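Local coordinates for endoglucanase, family GH5 (Zobellia galactanivorans, PDB 6GL2), which hydrolyses hemicelluloses such as mixed-linked glucan, as a member of glycoside hydrolase family 5, at residues 58-62 with 99-103; 66-71 with 84-88; 114-120 with 174-178; 177-181 with 196-200; 271-277 with 302-308. One frame throughout, in Å; residues are numbered along the deposited sequence.

Interaction 1 of 5, residues 58-62 with 99-103; sequences GFKTL and EMYVI
Thr61 pairs with Tyr101 and Leu62 with Val102 in parallel register, joined by backbone bonds from Tyr101 N to Lys60 O, Leu62 N to Tyr101 O and Ile103 N to Leu62 O, all 2.9 Å long. On the face shared by Thr61 and Tyr101, Thr61 CG2 crosses to Ile103 CD1 at 3.7 Å, while OG1, bonded to Met21 O, sits 3.5 Å from Tyr101 CB. Lys60 runs its aliphatic chain past the Tyr101 ring; CG anti to the backbone N (chi1 -175°) and a bend at chi2 carry the ammonium to the carbonyl of Glu99, NZ to O 2.8 Å. Glu99 is the C-prime residue of the Schellman motif that ends helix 82-96. On the other side Met100 bends at chi3 so that CE lies 3.5 Å from Phe59 O and 4.0 Å from Leu62 CB. Helix 82-96 makes the beta-alpha-beta crossover between the two strands and covers Leu62 and Val102 through Ala95. Strand 145-148 continues the barrel beyond 101-105, strand 24-26 borders 61-64 on its other edge, and helix 329-336 packs on Phe59.

Interaction 2 of 5, residues 66-71 with 84-88; sequences VTWKFH and WLDKV
Trp84 takes an aromatic partner on a face and another at an edge. His71 lies over one face of its indole in an offset stack, the imidazole and six-membered ring centroids 3.8 Å apart and the planes only 7° from parallel; CB of His71 adds a CH-pi contact above the five-membered ring. Against Trp68 the geometry is an offset edge-to-face pair: the edge of Trp84 points at the face of Trp68 with the planes at 88°, and CD1 of Trp84 comes within 3.6 Å of Trp68 CE3. The indole of Trp84 gets there because CG stands anti to the backbone N (chi1 -174°), which swings it off the helix toward the loop.

The aliphatic contacts fill in beside the rings. Val66 CG1 touches Trp84 NE1 at 3.6 Å, and the tips of Val66 and Val88 meet with CG1 to CG2 at 3.9 Å. Leu85 CD2 reaches Trp68 CZ3 at 3.7 Å, the two side chains crossing at about a right angle.

Polar bonds from outside hold two of the rings: His71 ND1 hydrogen-bonds to Glu81 OE1, and Trp68 NE1 to Asn105 O. The loop after strand 61-64 is packed on helix 82-96, with Ile104 of strand 101-105 touching Trp68 and Val88, and Ile134 of helix 117-137 against Trp68.

Interaction 3 of 5, residues 114-120 with 174-178; sequences LPTYEKA and NQYHQ
Tyr176 OH gives a short hydrogen bond to Leu114 O, 2.6 Å long, and this phenol carries most of the contact. It approaches the carbonyl from a slant, tilted 33° from the carbonyl plane. Ala120 meets the ring at its edge, close to the ring plane, with CA 3.2 Å from Tyr176 OH and Ala120 CB 4.0 Å from Tyr176 CE1. Near the other ortho carbon of the hydroxyl, Pro115 CB lies 4.1 Å from Tyr176 CE2, so the end of the phenol is wedged between the proline and the alanine.

The next shell explains why these groups are in place. Pro115 is the centre of an inverse gamma turn, which bends the chain just ahead of the helix. Thr116 then serves as the N-cap, its OG1 accepting from Lys119 N at 3.2 Å, and the first turn that follows presents Ala120 to the phenol. Tyr117 N is bonded in turn to Glu168, and Gln175, on the turn of Tyr176, bonds through OE1 to Lys124.

The contact joins the start of helix 117-137 to the middle of helix 167-186, two neighbouring helices on the outside of the barrel. Val123, Lys124 and Leu127 of the first helix also touch Tyr176, while Pro115 reaches Ala172 and Val173 of the second.

Interaction 4 of 5, residues 177-181 with 196-200; sequences HQVSV and IMVST
His177 leads the contact, laying one face of its imidazole over Val198 and presenting its far edge to Ser199. Val198 CG1 stands almost directly above the ring centre, 3.5 Å from the centroid and 12° off the normal, a clean CH-pi contact. At the edge, in the plane of the ring, NE2 and Ser199 OG share a hydrogen bond of 3.0 Å in which either atom could be the donor. This is one of two modelled conformers of Ser199; in it a chi1 of 65° sets OG between its own backbone N and carbonyl carbon, facing the imidazole.

One turn after His177, Val181 returns to the strand: its CG2 touches Val198 CG2 at 3.9 Å, the side chains crossing at about a right angle, and Ile196 CG2 at 4.2 Å. Helix 167-186 thus packs antiparallel on the outer side of strand 196-199, the axes of their short segments 10.1 Å apart, in the usual manner of a TIM barrel.

Thr149 OG1 is bonded to ND1 of the buried imidazole. In this serine conformer both ring nitrogens therefore have hydrogen-bond partners, which would restrain the ring's rotation, while Val198 CG1 packs against one face.

Interaction 5 of 5, residues 271-277 with 302-308; sequences VVMGEWG and GICPIWW
Trp276 and Trp307 meet through different chi1 choices: at 67° the first tucks its CG between its backbone N and carbonyl carbon, whereas the second, with CG anti to its backbone N, extends its ring from the strand. They belong to the last two parallel strands of the TIM barrel, 271-276 and 304-307, the ends of a beta-alpha-beta unit. The edge of Trp307 points at the face of Trp276, six-membered centroids 5.1 Å apart and planes at 83°. Gly277 CA makes a CH-pi contact over one face of Trp307, 3.8 Å from the centroid of its six-membered ring. Tyr294 of helix 284-301 stacks on Trp276.

Farther back, Met273 N bonds to Cys304 O at 2.8 Å and Ile306 N to Met273 O at 2.9 Å. Inside the barrel Val272 CG1 packs on Ile306 CD1 at 3.6 Å, while Met273 CB and Ile303 CG2 meet on the helix side. Glu275 lies beside Trp308, its oxygens held by Arg63 and Tyr229. A water bridges the beginning of strand 271-276 and the loop before 304-307, accepting from Val271 N and donating to Gly302 O. At the far end Trp308 N bonds to Trp276 O, 2.9 Å long and almost straight at 174°.

In the fold
All five contacts belong to one eight-stranded parallel barrel with helices outside. Interactions 1 and 5 join neighbouring strands, 61-64 with 101-105 and 271-276 with 304-307; their centres are 12 Å apart and they touch inside the barrel where Ile103 meets Ile306. Met197, on the strand of interaction 4, packs on both Ile103 and Val272, so three contacts share the barrel interior. Interaction 2 falls within the chain span between the segments of interaction 1, on its crossover. Interactions 3 and 4 follow, sharing His177 and Gln178 on helix 167-186, and link that helix to its neighbour 117-137 and inward to strand 196-199. Interaction 5 comes last and pairs the final two strands; 304-307 then borders 24-26 to close the barrel.

Interaction 1 of 5, residues 58-62 with 99-103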
# COMPACT_ATOMS: atom_id res chain seq x y z
N GLY A 58 -4.42 -12.20 13.71
CA GLY A 58 -5.62 -11.39 13.63
C GLY A 58 -5.66 -10.28 12.58
O GLY A 58 -6.60 -9.54 12.54
N PHE A 59 -4.57 -10.20 11.80
CA PHE A 59 -4.62 -9.31 10.64
C PHE A 59 -5.67 -9.78 9.66
O PHE A 59 -5.67 -10.98 9.31
CB PHE A 59 -3.23 -9.25 9.97
CG PHE A 59 -2.14 -8.56 10.79
CD1 PHE A 59 -2.21 -7.15 10.88
CD2 PHE A 59 -1.25 -9.23 11.59
CE1 PHE A 59 -1.27 -6.48 11.64
CE2 PHE A 59 -0.28 -8.58 12.30
CZ PHE A 59 -0.37 -7.19 12.39
N LYS A 60 -6.47 -8.89 9.17
CA LYS A 60 -7.51 -9.20 8.23
C LYS A 60 -7.14 -8.92 6.75
O LYS A 60 -7.75 -9.43 5.84
CB LYS A 60 -8.84 -8.51 8.65
CG LYS A 60 -9.98 -8.88 7.78
CD LYS A 60 -10.37 -10.36 7.83
CE LYS A 60 -11.70 -10.74 7.12
NZ LYS A 60 -12.09 -12.13 7.35
N THR A 61 -6.10 -8.09 6.60
CA THR A 61 -5.66 -7.63 5.26
C THR A 61 -4.17 -7.89 5.11
O THR A 61 -3.38 -7.62 6.01
CB THR A 61 -5.92 -6.17 4.98
OG1 THR A 61 -7.35 -5.96 5.01
CG2 THR A 61 -5.42 -5.63 3.66
N LEU A 62 -3.78 -8.56 4.01
CA LEU A 62 -2.44 -8.66 3.53
C LEU A 62 -2.22 -7.67 2.42
O LEU A 62 -2.91 -7.68 1.40
CB LEU A 62 -2.13 -10.05 2.98
CG LEU A 62 -0.69 -10.27 2.48
CD1 LEU A 62 0.29 -10.27 3.61
CD2 LEU A 62 -0.58 -11.51 1.60
N GLU A 99 -9.03 -16.28 4.54
CA GLU A 99 -10.15 -15.39 4.71
C GLU A 99 -9.74 -13.91 4.75
O GLU A 99 -10.49 -13.09 5.28
CB GLU A 99 -11.07 -15.79 5.89
CG GLU A 99 -11.55 -17.24 5.76
CD GLU A 99 -12.27 -17.42 4.43
OE1 GLU A 99 -13.38 -16.86 4.29
OE2 GLU A 99 -11.76 -18.08 3.52
N MET A 100 -8.54 -13.57 4.30
CA MET A 100 -8.04 -12.20 4.30
C MET A 100 -8.38 -11.48 3.01
O MET A 100 -8.60 -12.07 1.96
CB MET A 100 -6.52 -12.21 4.47
CG MET A 100 -6.05 -12.89 5.75
SD MET A 100 -4.25 -13.05 5.79
CE MET A 100 -3.83 -11.37 6.35
N TYR A 101 -8.37 -10.16 3.13
CA TYR A 101 -8.31 -9.27 1.99
C TYR A 101 -6.83 -9.28 1.49
O TYR A 101 -5.94 -9.42 2.33
CB TYR A 101 -8.69 -7.83 2.36
CG TYR A 101 -10.19 -7.67 2.64
CD1 TYR A 101 -10.68 -7.94 3.89
CD2 TYR A 101 -11.02 -7.34 1.66
CE1 TYR A 101 -12.10 -7.88 4.15
CE2 TYR A 101 -12.44 -7.20 1.88
CZ TYR A 101 -12.90 -7.53 3.10
OH TYR A 101 -14.27 -7.46 3.34
N VAL A 102 -6.68 -8.99 0.21
CA VAL A 102 -5.30 -8.97 -0.35
C VAL A 102 -5.30 -7.76 -1.25
O VAL A 102 -6.14 -7.57 -2.14
CB VAL A 102 -4.96 -10.22 -1.19
CG1 VAL A 102 -3.66 -9.97 -1.93
CG2 VAL A 102 -4.82 -11.39 -0.25
N ILE A 103 -4.22 -6.94 -1.13
CA ILE A 103 -4.01 -5.80 -2.02
C ILE A 103 -2.76 -6.15 -2.88
O ILE A 103 -1.69 -6.38 -2.35
CB ILE A 103 -3.72 -4.53 -1.19
CG1 ILE A 103 -4.86 -4.12 -0.27
CG2 ILE A 103 -3.32 -3.39 -2.11
CD1 ILE A 103 -4.38 -3.30 0.94

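Interaction 2 of 5, residues 66-71 with 84-88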
# COMPACT_ATOMS: atom_id res chain seq x y z
N VAL A 66 4.25 -5.52 -5.08
CA VAL A 66 4.96 -6.27 -6.13
C VAL A 66 5.65 -5.25 -7.00
O VAL A 66 5.08 -4.27 -7.49
CB VAL A 66 3.96 -7.04 -7.04
CG1 VAL A 66 4.69 -7.79 -8.15
CG2 VAL A 66 3.12 -8.04 -6.21
N THR A 67 6.91 -5.51 -7.27
CA THR A 67 7.74 -4.75 -8.25
C THR A 67 7.75 -5.58 -9.52
O THR A 67 8.03 -6.78 -9.49
CB THR A 67 9.14 -4.46 -7.71
OG1 THR A 67 9.02 -3.55 -6.61
CG2 THR A 67 10.06 -3.87 -8.82
N TRP A 68 7.39 -4.97 -10.62
CA TRP A 68 7.16 -5.68 -11.89
C TRP A 68 8.31 -5.49 -12.86
O TRP A 68 8.41 -6.26 -13.79
CB TRP A 68 5.83 -5.18 -12.54
CG TRP A 68 4.66 -5.44 -11.67
CD1 TRP A 68 4.16 -4.62 -10.68
CD2 TRP A 68 3.80 -6.61 -11.62
NE1 TRP A 68 3.11 -5.20 -10.07
CE2 TRP A 68 2.83 -6.39 -10.59
CE3 TRP A 68 3.79 -7.80 -12.33
CZ2 TRP A 68 1.87 -7.33 -10.24
CZ3 TRP A 68 2.84 -8.76 -11.97
CH2 TRP A 68 1.86 -8.48 -11.00
N LYS A 69 9.14 -4.49 -12.68
CA LYS A 69 10.18 -4.09 -13.67
C LYS A 69 11.01 -5.26 -14.21
O LYS A 69 11.19 -5.38 -15.43
CB LYS A 69 11.07 -2.98 -13.06
CG LYS A 69 12.12 -2.51 -14.08
CD LYS A 69 12.96 -1.38 -13.57
CE LYS A 69 14.18 -1.10 -14.49
NZ LYS A 69 14.32 -2.09 -15.63
N PHE A 70 11.44 -6.12 -13.36
CA PHE A 70 12.34 -7.14 -13.83
C PHE A 70 11.63 -8.25 -14.56
O PHE A 70 12.25 -9.25 -14.95
CB PHE A 70 13.20 -7.65 -12.68
CG PHE A 70 14.12 -6.60 -12.13
CD1 PHE A 70 15.31 -6.40 -12.75
CD2 PHE A 70 13.79 -5.84 -11.04
CE1 PHE A 70 16.16 -5.45 -12.28
CE2 PHE A 70 14.62 -4.83 -10.58
CZ PHE A 70 15.80 -4.68 -11.23
N HIS A 71 10.32 -8.17 -14.70
CA HIS A 71 9.48 -9.19 -15.34
C HIS A 71 8.65 -8.64 -16.44
O HIS A 71 7.65 -9.31 -16.78
CB HIS A 71 8.74 -10.00 -14.31
CG HIS A 71 9.59 -10.56 -13.22
ND1 HIS A 71 10.22 -11.72 -13.33
CD2 HIS A 71 10.03 -9.96 -12.04
CE1 HIS A 71 10.95 -11.90 -12.20
NE2 HIS A 71 10.81 -10.80 -11.44
N TRP A 84 5.97 -15.04 -13.23
CA TRP A 84 5.93 -13.99 -12.20
C TRP A 84 4.50 -13.79 -11.73
O TRP A 84 4.24 -13.73 -10.52
CB TRP A 84 6.59 -12.75 -12.75
CG TRP A 84 6.71 -11.66 -11.72
CD1 TRP A 84 6.09 -10.46 -11.69
CD2 TRP A 84 7.53 -11.71 -10.53
NE1 TRP A 84 6.52 -9.71 -10.65
CE2 TRP A 84 7.37 -10.44 -9.87
CE3 TRP A 84 8.34 -12.63 -9.97
CZ2 TRP A 84 8.11 -10.11 -8.74
CZ3 TRP A 84 9.04 -12.29 -8.80
CH2 TRP A 84 8.93 -11.08 -8.21
N LEU A 85 3.57 -13.67 -12.69
CA LEU A 85 2.17 -13.64 -12.31
C LEU A 85 1.80 -14.85 -11.47
O LEU A 85 0.99 -14.69 -10.56
CB LEU A 85 1.28 -13.50 -13.54
CG LEU A 85 1.29 -12.15 -14.22
CD1 LEU A 85 0.80 -12.19 -15.65
CD2 LEU A 85 0.42 -11.17 -13.50
N ASP A 86 2.33 -16.01 -11.84
CA ASP A 86 2.01 -17.21 -11.08
C ASP A 86 2.41 -17.02 -9.60
O ASP A 86 1.68 -17.47 -8.71
CB ASP A 86 2.70 -18.44 -11.66
CG ASP A 86 2.12 -18.92 -12.97
OD1 ASP A 86 1.10 -18.53 -13.44
OD2 ASP A 86 2.92 -19.73 -13.62
N LYS A 87 3.62 -16.53 -9.39
CA LYS A 87 4.09 -16.29 -8.02
C LYS A 87 3.22 -15.31 -7.23
O LYS A 87 2.96 -15.54 -6.05
CB LYS A 87 5.54 -15.86 -8.00
CG LYS A 87 6.50 -16.93 -8.49
CD LYS A 87 7.91 -16.38 -8.59
CE LYS A 87 8.91 -17.45 -8.22
NZ LYS A 87 10.31 -16.94 -7.95
N VAL A 88 2.88 -14.22 -7.87
CA VAL A 88 2.01 -13.27 -7.24
C VAL A 88 0.70 -13.95 -6.85
O VAL A 88 0.16 -13.77 -5.75
CB VAL A 88 1.79 -12.02 -8.11
CG1 VAL A 88 0.73 -11.11 -7.47
CG2 VAL A 88 3.10 -11.33 -8.44

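Interaction 3 of 5, residues 114-120 with 174-178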
# COMPACT_ATOMS: atom_id res chain seq x y z
N LEU A 114 8.05 7.74 -14.46
CA LEU A 114 8.53 9.05 -14.01
C LEU A 114 7.47 10.08 -14.29
O LEU A 114 6.99 10.16 -15.42
CB LEU A 114 9.78 9.43 -14.82
CG LEU A 114 11.18 9.10 -14.26
CD1 LEU A 114 12.36 9.30 -15.22
CD2 LEU A 114 11.47 9.96 -13.05
N PRO A 115 7.01 10.83 -13.27
CA PRO A 115 5.93 11.79 -13.39
C PRO A 115 6.43 13.16 -13.92
O PRO A 115 6.46 14.16 -13.18
CB PRO A 115 5.34 11.83 -11.99
CG PRO A 115 6.52 11.64 -11.14
CD PRO A 115 7.46 10.70 -11.88
N THR A 116 6.79 13.18 -15.20
CA THR A 116 7.15 14.42 -15.90
C THR A 116 6.40 14.43 -17.21
O THR A 116 6.05 13.39 -17.76
CB THR A 116 8.67 14.48 -16.21
OG1 THR A 116 8.97 13.51 -17.19
CG2 THR A 116 9.55 14.22 -14.92
N TYR A 117 6.11 15.66 -17.72
CA TYR A 117 5.40 15.77 -19.05
C TYR A 117 6.23 15.10 -20.14
O TYR A 117 5.65 14.53 -21.05
CB TYR A 117 5.02 17.20 -19.39
CG TYR A 117 4.06 17.83 -18.43
CD1 TYR A 117 2.97 17.11 -17.94
CD2 TYR A 117 4.20 19.13 -17.99
CE1 TYR A 117 2.08 17.68 -17.06
CE2 TYR A 117 3.27 19.70 -17.09
CZ TYR A 117 2.23 18.96 -16.65
OH TYR A 117 1.25 19.40 -15.74
N GLU A 118 7.54 15.19 -20.06
CA GLU A 118 8.49 14.63 -21.02
C GLU A 118 8.27 13.13 -21.15
O GLU A 118 8.33 12.57 -22.25
CB GLU A 118 9.96 14.87 -20.65
N LYS A 119 8.09 12.42 -20.03
CA LYS A 119 7.97 10.96 -20.05
C LYS A 119 6.56 10.49 -20.05
O LYS A 119 6.34 9.30 -20.27
CB LYS A 119 8.64 10.41 -18.81
CG LYS A 119 10.15 10.66 -18.73
CD LYS A 119 10.99 9.69 -19.51
CE LYS A 119 12.37 9.53 -18.82
NZ LYS A 119 13.40 8.74 -19.57
N ALA A 120 5.60 11.32 -19.72
CA ALA A 120 4.20 10.89 -19.54
C ALA A 120 3.62 10.07 -20.61
O ALA A 120 2.90 9.12 -20.35
CB ALA A 120 3.27 12.08 -19.21
N ASN A 174 -1.77 12.08 -11.41
CA ASN A 174 -3.15 11.92 -11.66
C ASN A 174 -3.41 11.26 -13.04
O ASN A 174 -4.36 10.45 -13.15
CB ASN A 174 -3.89 13.27 -11.55
CG ASN A 174 -4.20 13.67 -10.10
OD1 ASN A 174 -4.52 12.84 -9.22
ND2 ASN A 174 -4.14 15.01 -9.85
N GLN A 175 -2.65 11.66 -14.04
CA GLN A 175 -2.86 11.02 -15.34
C GLN A 175 -2.54 9.52 -15.33
O GLN A 175 -3.19 8.75 -16.04
CB GLN A 175 -2.01 11.69 -16.40
CG GLN A 175 -2.48 13.12 -16.72
CD GLN A 175 -1.67 13.75 -17.75
OE1 GLN A 175 -1.15 13.15 -18.65
NE2 GLN A 175 -1.47 15.07 -17.60
N TYR A 176 -1.51 9.17 -14.55
CA TYR A 176 -1.14 7.76 -14.50
C TYR A 176 -2.20 6.94 -13.76
O TYR A 176 -2.53 5.82 -14.18
CB TYR A 176 0.15 7.66 -13.77
CG TYR A 176 1.34 8.28 -14.49
CD1 TYR A 176 1.21 8.76 -15.76
CD2 TYR A 176 2.54 8.50 -13.88
CE1 TYR A 176 2.29 9.39 -16.39
CE2 TYR A 176 3.63 9.09 -14.46
CZ TYR A 176 3.47 9.59 -15.75
OH TYR A 176 4.58 10.22 -16.39
N HIS A 177 -2.81 7.50 -12.73
CA HIS A 177 -3.94 6.84 -12.10
C HIS A 177 -5.10 6.72 -13.05
O HIS A 177 -5.87 5.73 -13.03
CB HIS A 177 -4.36 7.54 -10.82
CG HIS A 177 -3.43 7.26 -9.65
ND1 HIS A 177 -3.11 5.94 -9.25
CD2 HIS A 177 -2.74 8.10 -8.83
CE1 HIS A 177 -2.40 6.03 -8.17
NE2 HIS A 177 -2.11 7.33 -7.91
N GLN A 178 -5.32 7.76 -13.85
CA GLN A 178 -6.43 7.73 -14.85
C GLN A 178 -6.23 6.57 -15.82
O GLN A 178 -7.21 5.81 -16.00
CB GLN A 178 -6.51 9.08 -15.57
CG GLN A 178 -7.63 9.15 -16.63
CD GLN A 178 -9.00 9.32 -16.13
OE1 GLN A 178 -9.94 8.62 -16.63
NE2 GLN A 178 -9.19 10.19 -15.18

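Interaction 4 of 5, residues 177-181 with 196-200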
# COMPACT_ATOMS: atom_id res chain seq x y z
N HIS A 177 -2.81 7.50 -12.73
CA HIS A 177 -3.94 6.84 -12.10
C HIS A 177 -5.10 6.72 -13.05
O HIS A 177 -5.87 5.73 -13.03
CB HIS A 177 -4.36 7.54 -10.82
CG HIS A 177 -3.43 7.26 -9.65
ND1 HIS A 177 -3.11 5.94 -9.25
CD2 HIS A 177 -2.74 8.10 -8.83
CE1 HIS A 177 -2.40 6.03 -8.17
NE2 HIS A 177 -2.11 7.33 -7.91
N GLN A 178 -5.32 7.76 -13.85
CA GLN A 178 -6.43 7.73 -14.85
C GLN A 178 -6.23 6.57 -15.82
O GLN A 178 -7.21 5.81 -16.00
CB GLN A 178 -6.51 9.08 -15.57
CG GLN A 178 -7.63 9.15 -16.63
CD GLN A 178 -9.00 9.32 -16.13
OE1 GLN A 178 -9.94 8.62 -16.63
NE2 GLN A 178 -9.19 10.19 -15.18
N VAL A 179 -5.05 6.45 -16.36
CA VAL A 179 -4.72 5.35 -17.30
C VAL A 179 -4.98 4.02 -16.60
O VAL A 179 -5.47 3.06 -17.21
CB VAL A 179 -3.26 5.41 -17.76
CG1 VAL A 179 -2.85 4.11 -18.40
CG2 VAL A 179 -3.09 6.58 -18.71
N SER A 180 -4.52 3.86 -15.36
CA SER A 180 -4.53 2.60 -14.64
C SER A 180 -5.92 2.20 -14.26
O SER A 180 -6.35 1.03 -14.46
CB SER A 180 -3.67 2.69 -13.44
OG SER A 180 -2.32 2.99 -13.71
N VAL A 181 -6.70 3.08 -13.68
CA VAL A 181 -8.11 2.78 -13.41
C VAL A 181 -8.85 2.42 -14.68
O VAL A 181 -9.60 1.46 -14.72
CB VAL A 181 -8.79 3.92 -12.61
CG1 VAL A 181 -10.33 3.78 -12.55
CG2 VAL A 181 -8.18 4.06 -11.23
N ILE A 196 -10.42 -0.27 -5.91
CA ILE A 196 -9.11 0.18 -6.37
C ILE A 196 -8.60 1.24 -5.43
O ILE A 196 -9.32 2.22 -5.16
CB ILE A 196 -9.16 0.69 -7.81
CG1 ILE A 196 -9.67 -0.32 -8.78
CG2 ILE A 196 -7.75 1.15 -8.18
CD1 ILE A 196 -9.88 0.22 -10.16
N MET A 197 -7.43 1.11 -4.85
CA MET A 197 -6.76 2.08 -4.06
C MET A 197 -5.90 2.97 -4.91
O MET A 197 -4.98 2.50 -5.63
CB MET A 197 -5.92 1.34 -2.98
CG MET A 197 -6.72 0.80 -1.83
SD MET A 197 -5.75 -0.37 -0.80
CE MET A 197 -4.34 0.65 -0.43
N VAL A 198 -6.17 4.26 -4.84
CA VAL A 198 -5.52 5.29 -5.62
C VAL A 198 -4.81 6.25 -4.71
O VAL A 198 -5.46 6.93 -3.92
CB VAL A 198 -6.52 5.99 -6.57
CG1 VAL A 198 -5.97 7.21 -7.29
CG2 VAL A 198 -7.16 5.02 -7.57
N SER A 199 -3.51 6.36 -4.86
CA SER A 199 -2.67 7.18 -4.01
C SER A 199 -2.59 8.64 -4.45
O SER A 199 -2.76 9.00 -5.59
CB SER A 199 -1.23 6.67 -4.01
OG SER A 199 -0.67 6.81 -5.30
N THR A 200 -2.29 9.49 -3.46
CA THR A 200 -1.79 10.83 -3.73
C THR A 200 -0.37 10.69 -4.27
O THR A 200 0.26 9.64 -4.31
CB THR A 200 -1.75 11.61 -2.43
OG1 THR A 200 -1.04 10.83 -1.47
CG2 THR A 200 -3.16 11.92 -1.86

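Interaction 5 of 5, residues 271-277 with 302-308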
# COMPACT_ATOMS: atom_id res chain seq x y z
N VAL A 271 -10.36 5.69 3.34
CA VAL A 271 -8.92 5.75 3.36
C VAL A 271 -8.33 4.48 3.92
O VAL A 271 -8.65 4.00 5.01
CB VAL A 271 -8.43 6.96 4.18
CG1 VAL A 271 -6.89 7.09 4.12
CG2 VAL A 271 -9.09 8.26 3.62
N VAL A 272 -7.28 4.01 3.18
CA VAL A 272 -6.37 2.90 3.69
C VAL A 272 -4.99 3.49 3.87
O VAL A 272 -4.43 4.06 2.94
CB VAL A 272 -6.39 1.75 2.71
CG1 VAL A 272 -5.35 0.72 3.15
CG2 VAL A 272 -7.71 1.06 2.64
N MET A 273 -4.51 3.43 5.10
CA MET A 273 -3.16 3.81 5.45
C MET A 273 -2.27 2.61 5.14
O MET A 273 -2.02 1.77 5.96
CB MET A 273 -3.03 4.16 6.92
CG MET A 273 -1.71 4.78 7.25
SD MET A 273 -1.47 6.44 6.65
CE MET A 273 -2.49 7.37 7.77
N GLY A 274 -1.88 2.54 3.87
CA GLY A 274 -1.34 1.28 3.32
C GLY A 274 0.09 1.03 3.78
O GLY A 274 0.53 -0.15 3.71
N GLU A 275 0.76 2.01 4.36
CA GLU A 275 1.97 1.82 5.10
C GLU A 275 2.04 2.82 6.23
O GLU A 275 1.68 4.01 6.07
CB GLU A 275 3.26 2.06 4.27
CG GLU A 275 3.36 1.14 3.07
CD GLU A 275 4.58 1.42 2.22
OE1 GLU A 275 5.51 2.13 2.63
OE2 GLU A 275 4.63 0.86 1.06
N TRP A 276 2.61 2.36 7.34
CA TRP A 276 3.04 3.16 8.50
C TRP A 276 3.84 2.23 9.36
O TRP A 276 3.96 1.03 9.06
CB TRP A 276 1.82 3.71 9.28
CG TRP A 276 1.05 2.64 9.93
CD1 TRP A 276 0.15 1.76 9.34
CD2 TRP A 276 1.12 2.23 11.30
NE1 TRP A 276 -0.32 0.87 10.26
CE2 TRP A 276 0.22 1.12 11.47
CE3 TRP A 276 1.73 2.76 12.41
CZ2 TRP A 276 -0.00 0.53 12.73
CZ3 TRP A 276 1.55 2.15 13.67
CH2 TRP A 276 0.65 1.08 13.83
N GLY A 277 4.43 2.75 10.44
CA GLY A 277 5.14 2.00 11.43
C GLY A 277 6.40 2.69 11.86
O GLY A 277 6.58 3.87 11.51
N GLY A 302 -12.07 5.08 11.19
CA GLY A 302 -12.53 4.24 10.10
C GLY A 302 -11.46 4.05 9.01
O GLY A 302 -11.83 3.68 7.90
N ILE A 303 -10.26 4.40 9.33
CA ILE A 303 -9.09 4.26 8.42
C ILE A 303 -8.47 2.89 8.70
O ILE A 303 -8.22 2.54 9.82
CB ILE A 303 -8.04 5.32 8.69
CG1 ILE A 303 -8.62 6.75 8.45
CG2 ILE A 303 -6.69 5.11 7.92
CD1 ILE A 303 -7.77 7.93 8.89
N CYS A 304 -8.21 2.12 7.62
CA CYS A 304 -7.56 0.79 7.79
C CYS A 304 -6.03 0.96 7.90
O CYS A 304 -5.42 1.50 6.96
CB CYS A 304 -7.79 -0.05 6.54
SG CYS A 304 -6.84 -1.57 6.46
N PRO A 305 -5.42 0.61 9.03
CA PRO A 305 -3.97 0.73 9.18
C PRO A 305 -3.27 -0.55 8.70
O PRO A 305 -3.58 -1.66 9.20
CB PRO A 305 -3.82 0.86 10.75
CG PRO A 305 -5.01 0.12 11.28
CD PRO A 305 -6.07 0.06 10.23
N ILE A 306 -2.19 -0.40 7.94
CA ILE A 306 -1.40 -1.53 7.39
C ILE A 306 0.06 -1.31 7.74
O ILE A 306 0.73 -0.50 7.12
CB ILE A 306 -1.67 -1.75 5.90
CG1 ILE A 306 -3.14 -1.77 5.53
CG2 ILE A 306 -0.94 -3.01 5.49
CD1 ILE A 306 -3.45 -2.15 4.10
N TRP A 307 0.53 -2.03 8.76
CA TRP A 307 1.90 -1.91 9.20
C TRP A 307 2.90 -2.34 8.14
O TRP A 307 2.69 -3.39 7.45
CB TRP A 307 2.11 -2.80 10.44
CG TRP A 307 3.50 -2.86 10.98
CD1 TRP A 307 4.56 -3.68 10.57
CD2 TRP A 307 4.07 -2.06 12.04
NE1 TRP A 307 5.67 -3.43 11.30
CE2 TRP A 307 5.46 -2.42 12.15
CE3 TRP A 307 3.58 -1.01 12.85
CZ2 TRP A 307 6.29 -1.89 13.11
CZ3 TRP A 307 4.43 -0.49 13.81
CH2 TRP A 307 5.75 -0.91 13.92
N TRP A 308 3.98 -1.57 7.87
CA TRP A 308 5.07 -1.95 6.99
C TRP A 308 6.02 -2.88 7.67
O TRP A 308 6.65 -2.52 8.65
CB TRP A 308 5.85 -0.69 6.46
CG TRP A 308 6.96 -1.04 5.61
CD1 TRP A 308 8.28 -0.94 5.85
CD2 TRP A 308 6.83 -1.60 4.28
NE1 TRP A 308 8.99 -1.45 4.83
CE2 TRP A 308 8.16 -1.81 3.82
CE3 TRP A 308 5.78 -1.89 3.46
CZ2 TRP A 308 8.41 -2.39 2.58
CZ3 TRP A 308 6.03 -2.41 2.19
CH2 TRP A 308 7.33 -2.60 1.75
O HOH W 1 -11.69 5.62 5.80